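Long-range contacts in uncharacterized protein (Bacteroides ovatus, PDB 4FS7), which is of unknown function but is an extracellular leucine-rich repeat protein of the BspA type, probably acting through protein binding: residues Ser321-Leu327 and Ser344-Asn349; Val288-Thr292 and Gly312-Phe316; Thr10-Thr14 and Tyr57-Ser61. All blocks are in the same frame, centred on the assembly; numbering follows the deposited sequence.

Overall arrangement
Contacts 1 and 2 join successive coils of one BspA-type leucine-rich repeat region, while contact 3 lies at the opposite, N-terminal side, its centre about 73 Å and 60 Å from theirs. The first two touch: Ile325 CD1 is 4.1 Å from Phe316 CZ, so the strand of contact 1 and the residue following the second turn of contact 2 pack in one interior. All are partly buried. In contact 1 Ile325, Leu327 and Leu345 are buried and polar Ser324 and Asn347 lie on the other face; in contact 2 Val288 and Ala315 are buried, Glu290 and Glu313 exposed. Contact 1 has six hydrogen bonds (558 Å² covered), contact 2 two (352 Å²), contact 3 side-chain packing only (214 Å²).

Contact 1 (Ser321-Leu327 and Ser344-Asn349)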
loop_
_atom_site.group_PDB
_atom_site.type_symbol
_atom_site.label_atom_id
_atom_site.label_comp_id
_atom_site.label_asym_id
_atom_site.label_seq_id
_atom_site.Cartn_x
_atom_site.Cartn_y
_atom_site.Cartn_z
ATOM N N SER A 321 4.399 -25.476 -11.717
ATOM C CA SER A 321 5.445 -26.300 -11.101
ATOM C C SER A 321 4.915 -27.260 -10.032
ATOM O O SER A 321 5.680 -28.076 -9.515
ATOM C CB SER A 321 6.509 -25.391 -10.452
ATOM O OG SER A 321 7.267 -24.713 -11.425
ATOM N N LEU A 322 3.633 -27.187 -9.700
ATOM C CA LEU A 322 3.082 -27.975 -8.614
ATOM C C LEU A 322 2.847 -29.416 -9.088
ATOM O O LEU A 322 2.113 -29.632 -10.027
ATOM C CB LEU A 322 1.741 -27.366 -8.196
ATOM C CG LEU A 322 1.019 -28.009 -6.996
ATOM C CD1 LEU A 322 1.930 -27.920 -5.708
ATOM C CD2 LEU A 322 -0.366 -27.377 -6.825
ATOM N N VAL A 323 3.476 -30.375 -8.418
ATOM C CA VAL A 323 3.446 -31.784 -8.823
ATOM C C VAL A 323 2.474 -32.571 -7.976
ATOM O O VAL A 323 1.773 -33.483 -8.467
ATOM C CB VAL A 323 4.875 -32.382 -8.700
ATOM C CG1 VAL A 323 4.797 -33.937 -8.801
ATOM C CG2 VAL A 323 5.718 -31.833 -9.784
ATOM N N SER A 324 2.428 -32.276 -6.688
ATOM C CA SER A 324 1.595 -33.013 -5.709
ATOM C C SER A 324 0.812 -32.049 -4.852
ATOM O O SER A 324 1.356 -31.015 -4.417
ATOM C CB SER A 324 2.466 -33.865 -4.776
ATOM O OG SER A 324 3.331 -34.709 -5.522
ATOM N N ILE A 325 -0.410 -32.428 -4.523
ATOM C CA ILE A 325 -1.141 -31.767 -3.469
ATOM C C ILE A 325 -2.057 -32.773 -2.757
ATOM O O ILE A 325 -2.745 -33.596 -3.396
ATOM C CB ILE A 325 -1.877 -30.519 -3.948
ATOM C CG1 ILE A 325 -2.387 -29.659 -2.773
ATOM C CG2 ILE A 325 -3.027 -30.932 -4.921
ATOM C CD1 ILE A 325 -3.013 -28.316 -3.210
ATOM N N ASP A 326 -1.945 -32.754 -1.439
ATOM C CA ASP A 326 -2.757 -33.591 -0.556
ATOM C C ASP A 326 -3.938 -32.771 -0.126
ATOM O O ASP A 326 -3.802 -31.798 0.618
ATOM C CB ASP A 326 -1.886 -34.072 0.606
ATOM C CG ASP A 326 -2.616 -34.958 1.608
ATOM O OD1 ASP A 326 -3.604 -35.596 1.243
ATOM O OD2 ASP A 326 -2.143 -35.028 2.767
ATOM N N LEU A 327 -5.107 -33.122 -0.622
ATOM C CA LEU A 327 -6.359 -32.460 -0.230
ATOM C C LEU A 327 -6.782 -33.069 1.091
ATOM O O LEU A 327 -6.843 -34.300 1.214
ATOM C CB LEU A 327 -7.442 -32.653 -1.276
ATOM C CG LEU A 327 -7.165 -31.991 -2.636
ATOM C CD1 LEU A 327 -8.434 -32.115 -3.500
ATOM C CD2 LEU A 327 -6.686 -30.555 -2.502
ATOM N N SER A 344 2.306 -29.587 -14.397
ATOM C CA SER A 344 3.123 -30.585 -13.707
ATOM C C SER A 344 2.357 -31.468 -12.741
ATOM O O SER A 344 2.923 -32.401 -12.191
ATOM C CB SER A 344 4.295 -29.897 -12.939
ATOM O OG SER A 344 5.148 -29.159 -13.797
ATOM N N LEU A 345 1.073 -31.213 -12.517
ATOM C CA LEU A 345 0.318 -31.862 -11.456
ATOM C C LEU A 345 0.152 -33.340 -11.815
ATOM O O LEU A 345 -0.433 -33.667 -12.833
ATOM C CB LEU A 345 -1.040 -31.197 -11.257
ATOM C CG LEU A 345 -1.901 -31.732 -10.138
ATOM C CD1 LEU A 345 -1.209 -31.570 -8.787
ATOM C CD2 LEU A 345 -3.256 -31.086 -10.188
ATOM N N SER A 346 0.599 -34.213 -10.914
ATOM C CA SER A 346 0.585 -35.659 -11.125
ATOM C C SER A 346 -0.120 -36.401 -10.009
ATOM O O SER A 346 -0.708 -37.446 -10.250
ATOM C CB SER A 346 2.023 -36.174 -11.227
ATOM O OG SER A 346 2.043 -37.589 -11.342
ATOM N N ASN A 347 -0.020 -35.911 -8.794
ATOM C CA ASN A 347 -0.500 -36.584 -7.592
ATOM C C ASN A 347 -1.497 -35.729 -6.853
ATOM O O ASN A 347 -1.110 -34.728 -6.260
ATOM C CB ASN A 347 0.665 -36.907 -6.659
ATOM C CG ASN A 347 1.784 -37.560 -7.375
ATOM O OD1 ASN A 347 1.593 -38.643 -7.946
ATOM N ND2 ASN A 347 2.970 -36.939 -7.361
ATOM N N ILE A 348 -2.759 -36.123 -6.884
ATOM C CA ILE A 348 -3.819 -35.462 -6.155
ATOM C C ILE A 348 -4.831 -36.515 -5.767
ATOM O O ILE A 348 -5.190 -37.367 -6.578
ATOM C CB ILE A 348 -4.417 -34.271 -6.942
ATOM C CG1 ILE A 348 -5.444 -33.545 -6.068
ATOM C CG2 ILE A 348 -4.999 -34.734 -8.303
ATOM C CD1 ILE A 348 -5.895 -32.190 -6.676
ATOM N N ASN A 349 -5.271 -36.434 -4.524
ATOM C CA ASN A 349 -6.317 -37.283 -3.997
ATOM C C ASN A 349 -7.658 -36.587 -3.930
ATOM O O ASN A 349 -7.718 -35.349 -3.842
ATOM C CB ASN A 349 -5.960 -37.743 -2.579
ATOM C CG ASN A 349 -5.819 -36.583 -1.624
ATOM O OD1 ASN A 349 -5.062 -35.648 -1.867
ATOM N ND2 ASN A 349 -6.573 -36.611 -0.555
#
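Two neighbouring coils of a leucine-rich repeat solenoid meet here through short parallel strands. The segment directions differ by only 6°, and Ser324 lies beside Asn347, its counterpart 23 residues on, with their CA atoms 4.5 Å apart. Three backbone-to-backbone hydrogen bonds join the pair. Val323 O accepts twice, from Ser346 N at 2.8 Å and Asn347 N at 3.0 Å, both nearly linear (171° and 164°), while Asn347 O receives Ile325 N at 3.0 Å. By contrast, Leu322 O and Leu345 N, although 3.1 Å apart, have too poor an angle to bond.

On the face bearing Ser324 and Asn347 the polar side chains bond as well: Asn347 ND2 donates to Ser324 OG at 2.9 Å. Further along, where the strands have ended, the amide of Asn349 replaces a backbone partner. Its OD1 takes Leu327 N at 2.8 Å and its ND2 gives to Leu327 O at 2.9 Å, so one side chain satisfies both polar backbone atoms of Leu327. The hydroxyls at the start repeat with the coils, Ser321 OG bonding to Ser297 O and Ser344 OG to Thr320 O.

The opposite face is apolar and turned into the solenoid. Ile325 CG2 packs 3.6 Å from Ile348 CD1, and Leu327 CD1 lies 4.1 Å from the same atom; Val302 and Leu304 of the preceding strand extend this core. One acceptor is left over: Asn349 O is buried by the contact and has no partner in the model.

Contact 2 (Val288-Thr292 and Gly312-Phe316); sequences VPEKT and GEEAF
Two type II beta turns, Pro289-Thr292 and Gly312-Ala315, lie one above the other in consecutive leucine-rich repeats, with CA atoms 4.5 Å apart for Glu290 and Gly312 and 4.1 Å for Lys291 and Ala315. In the first, Glu290 (phi/psi -47/137°) and Lys291 (61/21°) hold the corners, and Thr292 donates to Pro289 O from N (3.3 Å) and OG1 (2.7 Å). Gly312 starts the second: its N bonds to Val288 O at 2.7 Å, and a CB would clash with that O. Glu313 (phi/psi -50/130°) turns its O to Lys291 N, 2.9 Å away. Glu314 (phi/psi 58/23°) sets OE1 3.5 Å from CE of Lys291 (rotamer m, t, t, t). Ala315 closes the turn, its N 3.1 Å from Gly312 O, its CB 3.8 Å from Val288 CG1 (Val288 chi1 t). Phe316 (chi1 m, chi2 -88°) lies between the rings of Phe293 and Phe339. The turns follow parallel strands 287-288 and 310-311, with Val288 against Tyr283 of strand 280-283 and against Ile311.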
loop_
_atom_site.group_PDB
_atom_site.type_symbol
_atom_site.label_atom_id
_atom_site.label_comp_id
_atom_site.label_asym_id
_atom_site.label_seq_id
_atom_site.Cartn_x
_atom_site.Cartn_y
_atom_site.Cartn_z
ATOM N N VAL A 288 -10.198 -21.454 0.687
ATOM C CA VAL A 288 -9.158 -20.871 -0.153
ATOM C C VAL A 288 -9.908 -20.012 -1.190
ATOM O O VAL A 288 -10.559 -20.564 -2.059
ATOM C CB VAL A 288 -8.293 -21.906 -0.915
ATOM C CG1 VAL A 288 -7.209 -21.187 -1.801
ATOM C CG2 VAL A 288 -7.644 -22.900 0.048
ATOM N N PRO A 289 -9.924 -18.680 -1.039
ATOM C CA PRO A 289 -10.772 -17.867 -1.942
ATOM C C PRO A 289 -10.369 -17.939 -3.401
ATOM O O PRO A 289 -9.282 -18.417 -3.757
ATOM C CB PRO A 289 -10.541 -16.424 -1.420
ATOM C CG PRO A 289 -10.074 -16.563 -0.060
ATOM C CD PRO A 289 -9.310 -17.848 0.008
ATOM N N GLU A 290 -11.235 -17.423 -4.253
ATOM C CA GLU A 290 -10.920 -17.330 -5.663
ATOM C C GLU A 290 -9.528 -16.769 -5.913
ATOM O O GLU A 290 -9.129 -15.780 -5.278
ATOM C CB GLU A 290 -11.997 -16.515 -6.403
ATOM C CG GLU A 290 -12.033 -15.036 -6.031
ATOM C CD GLU A 290 -12.859 -14.157 -6.947
ATOM O OE1 GLU A 290 -13.883 -14.641 -7.450
ATOM O OE2 GLU A 290 -12.503 -12.969 -7.159
ATOM N N LYS A 291 -8.816 -17.377 -6.850
ATOM C CA LYS A 291 -7.609 -16.851 -7.421
ATOM C C LYS A 291 -6.501 -16.651 -6.401
ATOM O O LYS A 291 -5.524 -15.940 -6.707
ATOM C CB LYS A 291 -7.904 -15.533 -8.169
ATOM C CG LYS A 291 -8.987 -15.667 -9.247
ATOM C CD LYS A 291 -9.558 -14.305 -9.678
ATOM C CE LYS A 291 -10.736 -14.454 -10.601
ATOM N NZ LYS A 291 -11.363 -13.100 -10.794
ATOM N N THR A 292 -6.545 -17.333 -5.246
ATOM C CA THR A 292 -5.558 -17.046 -4.201
ATOM C C THR A 292 -4.137 -17.197 -4.660
ATOM O O THR A 292 -3.275 -16.365 -4.314
ATOM C CB THR A 292 -5.836 -17.922 -2.931
ATOM O OG1 THR A 292 -7.125 -17.597 -2.399
ATOM C CG2 THR A 292 -4.807 -17.705 -1.841
ATOM N N GLY A 312 -11.405 -22.455 -3.859
ATOM C CA GLY A 312 -12.091 -21.543 -4.683
ATOM C C GLY A 312 -11.773 -21.598 -6.147
ATOM O O GLY A 312 -10.748 -22.116 -6.563
ATOM N N GLU A 313 -12.633 -20.958 -6.922
ATOM C CA GLU A 313 -12.459 -20.798 -8.345
ATOM C C GLU A 313 -11.076 -20.276 -8.694
ATOM O O GLU A 313 -10.599 -19.281 -8.135
ATOM C CB GLU A 313 -13.540 -19.848 -8.858
ATOM C CG GLU A 313 -13.682 -19.785 -10.339
ATOM C CD GLU A 313 -15.080 -19.361 -10.844
ATOM O OE1 GLU A 313 -16.166 -19.802 -10.335
ATOM O OE2 GLU A 313 -15.074 -18.636 -11.855
ATOM N N GLU A 314 -10.376 -20.926 -9.636
ATOM C CA GLU A 314 -9.076 -20.511 -10.141
ATOM C C GLU A 314 -8.016 -20.389 -9.035
ATOM O O GLU A 314 -6.976 -19.751 -9.249
ATOM C CB GLU A 314 -9.161 -19.172 -10.905
ATOM C CG GLU A 314 -9.972 -19.229 -12.183
ATOM C CD GLU A 314 -10.077 -17.883 -12.873
ATOM O OE1 GLU A 314 -9.260 -16.978 -12.590
ATOM O OE2 GLU A 314 -10.983 -17.752 -13.722
ATOM N N ALA A 315 -8.195 -21.078 -7.898
ATOM C CA ALA A 315 -7.256 -20.863 -6.781
ATOM C C ALA A 315 -5.811 -21.205 -7.068
ATOM O O ALA A 315 -4.910 -20.557 -6.557
ATOM C CB ALA A 315 -7.738 -21.542 -5.524
ATOM N N PHE A 316 -5.612 -22.267 -7.839
ATOM C CA PHE A 316 -4.306 -22.735 -8.205
ATOM C C PHE A 316 -4.083 -22.714 -9.725
ATOM O O PHE A 316 -3.158 -23.354 -10.271
ATOM C CB PHE A 316 -3.977 -24.130 -7.649
ATOM C CG PHE A 316 -3.973 -24.203 -6.143
ATOM C CD1 PHE A 316 -2.815 -23.924 -5.445
ATOM C CD2 PHE A 316 -5.097 -24.544 -5.437
ATOM C CE1 PHE A 316 -2.785 -23.995 -4.069
ATOM C CE2 PHE A 316 -5.077 -24.617 -4.067
ATOM C CZ PHE A 316 -3.900 -24.345 -3.383
#

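Contact 3 (Thr10-Thr14 and Tyr57-Ser61)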
loop_
_atom_site.group_PDB
_atom_site.type_symbol
_atom_site.label_atom_id
_atom_site.label_comp_id
_atom_site.label_asym_id
_atom_site.label_seq_id
_atom_site.Cartn_x
_atom_site.Cartn_y
_atom_site.Cartn_z
ATOM N N THR A 10 3.796 39.070 -3.506
ATOM C CA THR A 10 2.466 39.645 -3.489
ATOM C C THR A 10 1.704 39.238 -2.224
ATOM O O THR A 10 1.927 38.150 -1.682
ATOM C CB THR A 10 1.629 39.327 -4.761
ATOM O OG1 THR A 10 1.191 37.944 -4.742
ATOM C CG2 THR A 10 2.441 39.608 -5.999
ATOM N N TYR A 11 0.797 40.113 -1.785
ATOM C CA TYR A 11 0.097 40.016 -0.530
ATOM C C TYR A 11 -1.371 40.274 -0.719
ATOM O O TYR A 11 -1.770 41.126 -1.549
ATOM C CB TYR A 11 0.661 41.009 0.508
ATOM C CG TYR A 11 2.125 40.777 0.821
ATOM C CD1 TYR A 11 2.472 39.877 1.834
ATOM C CD2 TYR A 11 3.150 41.364 0.094
ATOM C CE1 TYR A 11 3.777 39.611 2.124
ATOM C CE2 TYR A 11 4.465 41.132 0.410
ATOM C CZ TYR A 11 4.784 40.195 1.402
ATOM O OH TYR A 11 6.125 39.949 1.662
ATOM N N ASN A 12 -2.164 39.593 0.089
ATOM C CA ASN A 12 -3.576 39.861 0.241
ATOM C C ASN A 12 -3.897 40.211 1.697
ATOM O O ASN A 12 -3.384 39.581 2.617
ATOM C CB ASN A 12 -4.453 38.669 -0.161
ATOM C CG ASN A 12 -4.367 38.319 -1.622
ATOM O OD1 ASN A 12 -3.727 38.985 -2.406
ATOM N ND2 ASN A 12 -4.939 37.168 -1.967
ATOM N N PHE A 13 -4.753 41.199 1.905
ATOM C CA PHE A 13 -5.257 41.470 3.249
ATOM C C PHE A 13 -6.075 40.291 3.767
ATOM O O PHE A 13 -6.818 39.637 2.996
ATOM C CB PHE A 13 -6.093 42.757 3.291
ATOM C CG PHE A 13 -5.332 43.960 2.847
ATOM C CD1 PHE A 13 -4.292 44.445 3.615
ATOM C CD2 PHE A 13 -5.614 44.576 1.649
ATOM C CE1 PHE A 13 -3.543 45.530 3.215
ATOM C CE2 PHE A 13 -4.875 45.666 1.223
ATOM C CZ PHE A 13 -3.819 46.146 2.014
ATOM N N THR A 14 -5.903 39.998 5.051
ATOM C CA THR A 14 -6.648 38.950 5.756
ATOM C C THR A 14 -7.506 39.561 6.863
ATOM O O THR A 14 -7.321 40.732 7.233
ATOM C CB THR A 14 -5.724 37.760 6.241
ATOM O OG1 THR A 14 -4.496 38.224 6.845
ATOM C CG2 THR A 14 -5.357 36.877 5.044
ATOM N N TYR A 57 1.776 45.811 8.408
ATOM C CA TYR A 57 1.005 44.602 8.360
ATOM C C TYR A 57 1.919 43.436 8.714
ATOM O O TYR A 57 2.986 43.283 8.176
ATOM C CB TYR A 57 0.405 44.416 6.965
ATOM C CG TYR A 57 -0.524 45.525 6.586
ATOM C CD1 TYR A 57 -1.860 45.471 6.930
ATOM C CD2 TYR A 57 -0.079 46.619 5.906
ATOM C CE1 TYR A 57 -2.743 46.489 6.618
ATOM C CE2 TYR A 57 -0.980 47.692 5.582
ATOM C CZ TYR A 57 -2.295 47.600 5.961
ATOM O OH TYR A 57 -3.172 48.647 5.662
ATOM N N ASP A 58 1.441 42.608 9.617
ATOM C CA ASP A 58 2.138 41.387 10.008
ATOM C C ASP A 58 1.827 40.292 9.001
ATOM O O ASP A 58 0.668 40.101 8.658
ATOM C CB ASP A 58 1.651 40.989 11.393
ATOM C CG ASP A 58 2.055 42.021 12.459
ATOM O OD1 ASP A 58 3.260 42.372 12.553
ATOM O OD2 ASP A 58 1.151 42.530 13.158
ATOM N N VAL A 59 2.871 39.599 8.558
ATOM C CA VAL A 59 2.753 38.515 7.596
ATOM C C VAL A 59 2.539 37.216 8.396
ATOM O O VAL A 59 3.496 36.661 8.934
ATOM C CB VAL A 59 4.000 38.477 6.710
ATOM C CG1 VAL A 59 3.870 37.362 5.638
ATOM C CG2 VAL A 59 4.285 39.848 6.025
ATOM N N VAL A 60 1.286 36.762 8.463
ATOM C CA VAL A 60 0.903 35.702 9.373
ATOM C C VAL A 60 0.481 34.396 8.720
ATOM O O VAL A 60 0.251 33.421 9.414
ATOM C CB VAL A 60 -0.178 36.174 10.361
ATOM C CG1 VAL A 60 0.332 37.394 11.130
ATOM C CG2 VAL A 60 -1.507 36.467 9.668
ATOM N N SER A 61 0.418 34.366 7.395
ATOM C CA SER A 61 -0.004 33.157 6.711
ATOM C C SER A 61 0.531 33.169 5.289
ATOM O O SER A 61 0.883 34.213 4.721
ATOM C CB SER A 61 -1.516 32.966 6.736
ATOM O OG SER A 61 -2.166 34.007 6.082
#
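This is a side-chain contact between two strands that cross nearly at right angles in the N-terminal part of the chain. The segment directions are 85° apart, and the nearest CA pairs, Tyr11 with Val59 and Phe13 with Tyr57, are both 8.7 Å apart, too far for backbone pairing; the two segments share no hydrogen bond and cover 214 Å² in all. Along the crossing, Tyr11, Thr14, Tyr57 and Val59 aim their CA-to-CB bonds at the opposing segment.

The closest approach is aromatic. Phe13 CE1 lies 3.6 Å from Tyr57 CE1, over one face of the Tyr57 ring, with ring centroids 5.2 Å apart and planes inclined at 57°, an oblique pair. Both rings also touch Val20 of the strand between them.

That strand, 19-25, explains the geometry. It pairs antiparallel with 9-13 and parallel with 55-62 in a curled mixed sheet, so the two strands flanking it meet through their side chains as the sheet curls. Strand 55-62 in turn pairs parallel with 84-85, which is consistent with the sheet capping the leucine-rich repeat solenoid at its N-terminal end.

Deeper in, Tyr11 CE1 rests 3.9 Å from Val59 CG2; Phe4, Pro47 and Val50 surround the Tyr11 side chain, and Val59 O accepts from Thr81 OG1. At Thr14 the contact loosens: Thr14 CG2 is 4.4 Å from Ser61 OG and Thr14 OG1 4.5 Å from Val60 CG2, while that Thr14 hydroxyl is hydrogen-bonded to Thr19 OG1.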